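Local atomic coordinates of PelA (Pseudomonas aeruginosa, PDB entry 5TCB), a protein that probably acts as both a glycoside hydrolase and a deacetylase on polysaccharide, the chain here being its glycoside hydrolase domain, of family GH114. Residues F29-R34 and P264-L269; V47-H52 and F69-V74; F172-F177 and A191-H196. All coordinates share one frame; numbering follows the deposited sequence.

Interaction 1: F29-R34 and P264-L269; sequences FWYAER and PALDYL
Leu-266 fills the angle between Phe-29 and Tyr-31. Its CD1 rests 3.9 Å from CB of Phe-29, and its CB and CD2 run alongside the Tyr-31 ring at CD2 and CE2, the two side chains pointing the same way. The backbone closes the same spot: N of Tyr-31 donates to O of Leu-266 at 2.9 Å (N-H...O 164°). CA of Trp-30 makes a CA-H...O contact with the same oxygen, which lies 4.0 Å above the indole plane, toward the rim of the face. Water 1 links the two chains as well, donating to O of Phe-29 and O of Tyr-268. The indole reaches this place because CG of Trp-30 stands anti to its own backbone N (chi1 -175°), which brings CH2 to 3.3 Å from O of Asp-267. NE1, in contrast, turns back to its own segment and donates to O of Glu-33.

The solvent side is looser. Asp-267 is exposed and offers Ala-32 little more than its CB, while its carboxylate leads away, OD1 bonding to Thr-263.

Strands 27-30 and 258-262 end the sheet's strand order; Phe-260 lies against Phe-29 and Leu-266, and helix 37-40 packs on Trp-30 and Leu-269.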
# COMPACT_ATOMS: atom_id res chain seq x y z
N PHE A 29 -4.93 6.07 6.23
CA PHE A 29 -4.94 6.00 4.78
C PHE A 29 -6.15 6.77 4.29
O PHE A 29 -7.26 6.55 4.80
CB PHE A 29 -5.07 4.55 4.28
CG PHE A 29 -3.86 3.68 4.49
CD1 PHE A 29 -3.54 3.21 5.76
CD2 PHE A 29 -3.05 3.30 3.42
CE1 PHE A 29 -2.44 2.40 5.97
CE2 PHE A 29 -1.94 2.49 3.61
CZ PHE A 29 -1.63 2.05 4.90
N TRP A 30 -5.95 7.64 3.29
CA TRP A 30 -7.04 8.44 2.73
C TRP A 30 -6.80 8.54 1.24
O TRP A 30 -5.83 9.18 0.82
CB TRP A 30 -7.12 9.82 3.37
CG TRP A 30 -8.31 10.59 2.87
CD1 TRP A 30 -8.41 11.24 1.66
CD2 TRP A 30 -9.58 10.77 3.53
NE1 TRP A 30 -9.64 11.81 1.54
CE2 TRP A 30 -10.39 11.54 2.67
CE3 TRP A 30 -10.10 10.37 4.75
CZ2 TRP A 30 -11.69 11.89 2.98
CZ3 TRP A 30 -11.38 10.73 5.09
CH2 TRP A 30 -12.18 11.48 4.21
N TYR A 31 -7.66 7.92 0.43
CA TYR A 31 -7.45 7.89 -1.01
C TYR A 31 -8.43 8.76 -1.77
O TYR A 31 -8.40 8.80 -3.02
CB TYR A 31 -7.56 6.44 -1.50
CG TYR A 31 -6.45 5.50 -1.07
CD1 TYR A 31 -5.24 5.97 -0.59
CD2 TYR A 31 -6.61 4.14 -1.18
CE1 TYR A 31 -4.25 5.11 -0.23
CE2 TYR A 31 -5.59 3.27 -0.82
CZ TYR A 31 -4.42 3.77 -0.36
OH TYR A 31 -3.41 2.91 0.01
N ALA A 32 -9.36 9.39 -1.07
CA ALA A 32 -10.45 10.12 -1.68
C ALA A 32 -10.11 11.59 -1.85
O ALA A 32 -9.10 12.10 -1.34
CB ALA A 32 -11.72 9.96 -0.84
N GLU A 33 -10.97 12.29 -2.59
CA GLU A 33 -10.90 13.74 -2.67
C GLU A 33 -11.04 14.37 -1.29
O GLU A 33 -11.49 13.75 -0.33
CB GLU A 33 -12.00 14.29 -3.57
CG GLU A 33 -11.99 13.76 -4.99
CD GLU A 33 -13.17 14.26 -5.79
OE1 GLU A 33 -14.15 14.72 -5.16
OE2 GLU A 33 -13.12 14.19 -7.04
N ARG A 34 -10.61 15.63 -1.22
CA ARG A 34 -10.81 16.49 -0.06
C ARG A 34 -10.39 15.83 1.25
O ARG A 34 -11.20 15.67 2.17
CB ARG A 34 -12.27 16.95 0.01
CG ARG A 34 -12.69 17.76 -1.21
CD ARG A 34 -14.14 18.21 -1.14
NE ARG A 34 -15.07 17.08 -1.16
CZ ARG A 34 -15.36 16.36 -2.23
NH1 ARG A 34 -14.79 16.62 -3.40
NH2 ARG A 34 -16.21 15.35 -2.13
N PRO A 264 -13.27 0.16 2.74
CA PRO A 264 -12.47 -0.24 1.56
C PRO A 264 -12.19 0.88 0.58
O PRO A 264 -11.22 0.78 -0.18
CB PRO A 264 -13.32 -1.34 0.92
CG PRO A 264 -14.74 -1.04 1.38
CD PRO A 264 -14.58 -0.53 2.78
N ALA A 265 -13.00 1.93 0.56
CA ALA A 265 -12.73 3.09 -0.28
C ALA A 265 -11.70 4.03 0.34
O ALA A 265 -11.16 4.88 -0.38
CB ALA A 265 -14.03 3.87 -0.53
N LEU A 266 -11.38 3.85 1.61
CA LEU A 266 -10.43 4.70 2.32
C LEU A 266 -10.83 6.17 2.16
O LEU A 266 -10.02 7.05 1.84
CB LEU A 266 -8.99 4.45 1.86
CG LEU A 266 -8.29 3.17 2.31
CD1 LEU A 266 -8.52 2.84 3.78
CD2 LEU A 266 -8.69 2.01 1.42
N ASP A 267 -12.11 6.41 2.44
CA ASP A 267 -12.71 7.73 2.35
C ASP A 267 -13.31 8.16 3.68
O ASP A 267 -14.28 8.92 3.72
CB ASP A 267 -13.77 7.74 1.25
CG ASP A 267 -14.92 6.78 1.52
OD1 ASP A 267 -14.88 6.04 2.53
OD2 ASP A 267 -15.87 6.75 0.70
N TYR A 268 -12.72 7.67 4.77
CA TYR A 268 -13.30 7.70 6.10
C TYR A 268 -12.20 7.94 7.11
O TYR A 268 -11.11 7.38 6.99
CB TYR A 268 -14.02 6.37 6.39
CG TYR A 268 -14.50 6.10 7.82
CD1 TYR A 268 -15.45 6.90 8.44
CD2 TYR A 268 -14.05 4.99 8.50
CE1 TYR A 268 -15.91 6.60 9.74
CE2 TYR A 268 -14.48 4.68 9.77
CZ TYR A 268 -15.42 5.46 10.39
OH TYR A 268 -15.85 5.11 11.65
N LEU A 269 -12.50 8.75 8.13
CA LEU A 269 -11.55 8.95 9.23
C LEU A 269 -11.66 7.76 10.18
O LEU A 269 -12.27 7.81 11.24
CB LEU A 269 -11.81 10.29 9.91
CG LEU A 269 -11.23 11.52 9.23
CD1 LEU A 269 -11.79 12.78 9.87
CD2 LEU A 269 -9.69 11.50 9.33
O HOH W 1 -9.90 5.85 5.18

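Interaction 2: V47-H52 and F69-V74; sequences VLEAAH and FAYLSV
Val-47 pairs with Phe-69 and Leu-48 with Ala-70 in parallel register, where N of Leu-48 donates to O of Phe-69 and N of Tyr-71 to O of Leu-48, each at 2.9 Å and with N-H...O angles of 157° and 167°. On the Val-47 and Phe-69 face, CG2 of Val-47 meets CB of Phe-69 at 3.9 Å. With CG anti to its carbonyl carbon, the Phe-69 ring swings away from Val-47, so it is the base of this side chain that makes the contact. On the other face, Ala-50, two residues past Leu-48, sets its CB 4.1 Å from CB of Ala-70.

Past the last bridge a water takes over from direct pairing. Water 2 accepts from N of Ala-50 and donates to O of Tyr-71, spanning the gap where the strands separate. Glu-49 packs obliquely across Tyr-71, carboxylate and ring planes 63° apart: its chain bends at chi2, bringing OE1 to 3.8 Å from CD1 of Tyr-71, while OE2 accepts from N of Ala-51 at 3.0 Å and ties the carboxylate to the 3-10 turn 50-52. The phenol hydroxyl of Tyr-71 is bonded to Asp-135.

This is the parallel pair of a beta-alpha-beta unit connected through helix 55-63. Helix 111-126 covers Ala-50 and Ala-70 through Leu-124, while Phe-133 of strand 131-135 touches both Val-47 and Tyr-71.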
# COMPACT_ATOMS: atom_id res chain seq x y z
N VAL A 47 -0.99 8.00 4.60
CA VAL A 47 -0.88 7.60 3.20
C VAL A 47 -2.03 8.20 2.42
O VAL A 47 -3.20 8.03 2.79
CB VAL A 47 -0.88 6.07 3.08
CG1 VAL A 47 -0.72 5.68 1.60
CG2 VAL A 47 0.22 5.43 3.93
N LEU A 48 -1.71 8.90 1.34
CA LEU A 48 -2.66 9.68 0.58
C LEU A 48 -2.58 9.36 -0.91
O LEU A 48 -1.52 8.98 -1.42
CB LEU A 48 -2.39 11.18 0.73
CG LEU A 48 -2.37 11.62 2.18
CD1 LEU A 48 -1.19 12.50 2.45
CD2 LEU A 48 -3.67 12.28 2.51
N GLU A 49 -3.69 9.57 -1.60
CA GLU A 49 -3.66 9.65 -3.05
C GLU A 49 -3.25 11.07 -3.41
O GLU A 49 -4.03 12.03 -3.24
CB GLU A 49 -5.02 9.27 -3.64
CG GLU A 49 -5.14 9.51 -5.14
CD GLU A 49 -3.97 8.96 -5.94
OE1 GLU A 49 -3.73 7.73 -5.95
OE2 GLU A 49 -3.28 9.79 -6.56
N ALA A 50 -2.03 11.21 -3.92
CA ALA A 50 -1.43 12.52 -4.17
C ALA A 50 -2.21 13.35 -5.20
O ALA A 50 -2.09 14.58 -5.22
CB ALA A 50 0.02 12.32 -4.62
N ALA A 51 -2.98 12.71 -6.07
CA ALA A 51 -3.77 13.46 -7.04
C ALA A 51 -4.73 14.44 -6.38
O ALA A 51 -5.19 15.38 -7.03
CB ALA A 51 -4.54 12.48 -7.94
N HIS A 52 -5.04 14.25 -5.10
CA HIS A 52 -6.02 15.06 -4.40
C HIS A 52 -5.40 16.08 -3.46
O HIS A 52 -6.12 16.73 -2.70
CB HIS A 52 -6.97 14.15 -3.64
CG HIS A 52 -7.70 13.22 -4.55
ND1 HIS A 52 -8.38 13.67 -5.66
CD2 HIS A 52 -7.81 11.87 -4.55
CE1 HIS A 52 -8.88 12.63 -6.31
NE2 HIS A 52 -8.55 11.53 -5.66
N PHE A 69 2.91 9.99 3.05
CA PHE A 69 3.27 9.02 2.01
C PHE A 69 2.31 9.14 0.84
O PHE A 69 1.11 9.31 1.04
CB PHE A 69 3.18 7.58 2.53
CG PHE A 69 4.20 7.22 3.57
CD1 PHE A 69 4.08 7.70 4.85
CD2 PHE A 69 5.27 6.38 3.26
CE1 PHE A 69 5.04 7.36 5.81
CE2 PHE A 69 6.19 6.03 4.18
CZ PHE A 69 6.09 6.52 5.48
N ALA A 70 2.83 9.01 -0.38
CA ALA A 70 2.01 8.98 -1.58
C ALA A 70 1.79 7.54 -2.05
O ALA A 70 2.74 6.74 -2.10
CB ALA A 70 2.65 9.80 -2.70
N TYR A 71 0.53 7.23 -2.37
CA TYR A 71 0.18 5.95 -2.98
C TYR A 71 0.87 5.77 -4.31
O TYR A 71 0.86 6.64 -5.18
CB TYR A 71 -1.33 5.88 -3.14
CG TYR A 71 -1.82 4.60 -3.76
CD1 TYR A 71 -1.99 4.51 -5.13
CD2 TYR A 71 -2.09 3.51 -2.99
CE1 TYR A 71 -2.42 3.32 -5.71
CE2 TYR A 71 -2.53 2.31 -3.57
CZ TYR A 71 -2.68 2.25 -4.93
OH TYR A 71 -3.10 1.09 -5.55
N LEU A 72 1.42 4.57 -4.52
CA LEU A 72 1.98 4.22 -5.82
C LEU A 72 1.75 2.74 -6.08
O LEU A 72 2.34 1.88 -5.40
CB LEU A 72 3.47 4.53 -5.90
CG LEU A 72 4.12 4.29 -7.27
CD1 LEU A 72 3.55 5.21 -8.34
CD2 LEU A 72 5.62 4.46 -7.22
N SER A 73 0.96 2.43 -7.11
CA SER A 73 0.70 1.05 -7.50
C SER A 73 1.81 0.57 -8.45
O SER A 73 2.00 1.12 -9.53
CB SER A 73 -0.68 0.95 -8.13
OG SER A 73 -0.88 -0.36 -8.68
N VAL A 74 2.58 -0.41 -7.98
CA VAL A 74 3.78 -0.88 -8.67
C VAL A 74 3.45 -1.99 -9.65
O VAL A 74 4.06 -2.07 -10.72
CB VAL A 74 4.83 -1.34 -7.64
CG1 VAL A 74 6.05 -1.97 -8.31
CG2 VAL A 74 5.26 -0.19 -6.78
O HOH W 2 -0.60 9.01 -5.04

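Interaction 3: F172-F177 and A191-H196; sequences FFNRGF and AVESIH
Asn-174 and Glu-193 cross at about a right angle where two neighbouring parallel strands of the (beta/alpha)8-type barrel run out into loops. ND2 of Asn-174 donates to OE2 of Glu-193 at 3.0 Å. The bond lies in the amide plane but meets the oxygen on its anti side, tilted out of the carboxylate plane, the amide and carboxylate planes being 39° apart. ND2 also bonds to Asp-135 and OE1 of Glu-193 to Tyr-236, joining the pair to the strands flanking them.

Arg-175 reaches across beside this pair. Its chain is extended from CG to NE, and NH2 donates to O of Glu-193 at 2.7 Å; the oxygen lies near the guanidinium plane, whereas the donor stands above the carbonyl plane. CB of Arg-175 lies over one face of the Phe-177 ring, offset to the rim, while CG2 of Val-192 meets CZ of Phe-177 at the ring edge, 3.9 Å away. On the barrel-interior side, CE1 of Phe-172 touches CB of Ala-191 at 3.7 Å.

The backbone evidence for strand pairing is N of Ala-191 to O of Phe-173 and N of Arg-175 to O of Ala-191. Water 3 gathers three groups, donating to OD1 of Asn-174 at 2.7 Å and accepting from NE of Arg-175 and N of Glu-193.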
# COMPACT_ATOMS: atom_id res chain seq x y z
N PHE A 172 7.08 2.10 2.13
CA PHE A 172 6.09 1.46 2.98
C PHE A 172 5.43 0.43 2.08
O PHE A 172 4.65 0.77 1.18
CB PHE A 172 5.15 2.54 3.52
CG PHE A 172 4.06 2.08 4.45
CD1 PHE A 172 3.97 0.80 4.94
CD2 PHE A 172 3.13 3.02 4.84
CE1 PHE A 172 2.92 0.45 5.79
CE2 PHE A 172 2.08 2.70 5.70
CZ PHE A 172 1.98 1.41 6.18
N PHE A 173 5.82 -0.83 2.25
CA PHE A 173 5.36 -1.89 1.35
C PHE A 173 3.96 -2.36 1.76
O PHE A 173 3.69 -2.55 2.95
CB PHE A 173 6.26 -3.13 1.43
CG PHE A 173 7.57 -3.06 0.69
CD1 PHE A 173 8.21 -1.87 0.44
CD2 PHE A 173 8.16 -4.24 0.27
CE1 PHE A 173 9.44 -1.87 -0.23
CE2 PHE A 173 9.37 -4.24 -0.37
CZ PHE A 173 10.01 -3.06 -0.62
N ASN A 174 3.09 -2.59 0.78
CA ASN A 174 1.89 -3.43 0.97
C ASN A 174 2.29 -4.87 0.68
O ASN A 174 2.47 -5.25 -0.47
CB ASN A 174 0.73 -2.98 0.10
CG ASN A 174 -0.60 -3.59 0.55
OD1 ASN A 174 -0.63 -4.29 1.57
ND2 ASN A 174 -1.67 -3.32 -0.17
N ARG A 175 2.45 -5.67 1.74
CA ARG A 175 2.94 -7.06 1.59
C ARG A 175 4.28 -7.02 0.86
O ARG A 175 5.18 -6.28 1.26
CB ARG A 175 1.89 -7.93 0.94
CG ARG A 175 0.62 -8.09 1.70
CD ARG A 175 -0.32 -9.00 0.99
NE ARG A 175 -1.57 -9.20 1.72
CZ ARG A 175 -2.19 -10.37 1.83
NH1 ARG A 175 -1.70 -11.46 1.25
NH2 ARG A 175 -3.32 -10.43 2.52
N GLY A 176 4.48 -7.79 -0.19
CA GLY A 176 5.81 -7.96 -0.75
C GLY A 176 6.59 -9.13 -0.20
O GLY A 176 7.82 -9.16 -0.32
N PHE A 177 5.90 -10.14 0.33
CA PHE A 177 6.58 -11.22 1.03
C PHE A 177 7.54 -11.96 0.12
O PHE A 177 8.54 -12.52 0.59
CB PHE A 177 5.54 -12.19 1.59
CG PHE A 177 4.54 -11.55 2.51
CD1 PHE A 177 4.95 -10.77 3.55
CD2 PHE A 177 3.18 -11.73 2.32
CE1 PHE A 177 4.01 -10.14 4.38
CE2 PHE A 177 2.25 -11.13 3.15
CZ PHE A 177 2.66 -10.36 4.16
N ALA A 191 2.62 -3.31 5.39
CA ALA A 191 1.20 -3.39 5.68
C ALA A 191 0.62 -4.71 5.21
O ALA A 191 1.12 -5.36 4.28
CB ALA A 191 0.42 -2.24 5.04
N VAL A 192 -0.50 -5.08 5.82
CA VAL A 192 -1.24 -6.27 5.47
C VAL A 192 -2.74 -5.99 5.56
O VAL A 192 -3.25 -5.65 6.62
CB VAL A 192 -0.89 -7.47 6.35
CG1 VAL A 192 -1.73 -8.70 5.94
CG2 VAL A 192 0.58 -7.78 6.27
N GLU A 193 -3.43 -6.15 4.44
CA GLU A 193 -4.87 -6.26 4.40
C GLU A 193 -5.20 -7.75 4.35
O GLU A 193 -4.93 -8.38 3.30
CB GLU A 193 -5.47 -5.59 3.16
CG GLU A 193 -5.03 -4.18 2.88
CD GLU A 193 -5.40 -3.80 1.46
OE1 GLU A 193 -6.55 -3.36 1.22
OE2 GLU A 193 -4.55 -3.97 0.56
N SER A 194 -5.75 -8.39 5.39
CA SER A 194 -6.17 -7.83 6.66
C SER A 194 -5.85 -8.88 7.72
O SER A 194 -5.51 -10.02 7.38
CB SER A 194 -7.67 -7.51 6.65
OG SER A 194 -7.98 -6.47 5.76
N ILE A 195 -6.01 -8.53 9.00
CA ILE A 195 -5.63 -9.45 10.07
C ILE A 195 -6.87 -10.14 10.63
O ILE A 195 -6.97 -11.37 10.60
CB ILE A 195 -4.82 -8.73 11.16
CG1 ILE A 195 -3.50 -8.16 10.60
CG2 ILE A 195 -4.53 -9.66 12.36
CD1 ILE A 195 -2.59 -9.19 9.92
N HIS A 196 -7.84 -9.38 11.13
CA HIS A 196 -9.05 -9.96 11.68
C HIS A 196 -10.30 -9.61 10.88
O HIS A 196 -11.13 -10.49 10.58
CB HIS A 196 -9.26 -9.52 13.13
CG HIS A 196 -8.20 -10.00 14.07
ND1 HIS A 196 -7.94 -11.34 14.27
CD2 HIS A 196 -7.35 -9.32 14.87
CE1 HIS A 196 -6.96 -11.46 15.15
NE2 HIS A 196 -6.59 -10.25 15.54
O HOH W 3 -2.27 -6.38 1.81

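Overall arrangement
All three contacts draw on the eight-stranded parallel sheet, but at different depths. Interactions 2 and 3 are buried pairings of adjacent strands, while interaction 1, partly buried, joins the end of the first strand to the loop after the last. Interactions 1 and 2 meet through neighbouring strands 27-30 and 45-48: N of Trp-30 lies 2.8 Å from O of Val-47, a probable hydrogen bond. Apolar packing links interaction 3 to the other two, Phe-172 meeting Phe-29, Phe-69 and Val-47. The chemistry shifts accordingly: a leucine between aromatic side chains and an indole over backbone carbonyls in interaction 1, backbone pairing with apolar side chains on both faces in interaction 2, and an amide, carboxylate and guanidinium network in interaction 3.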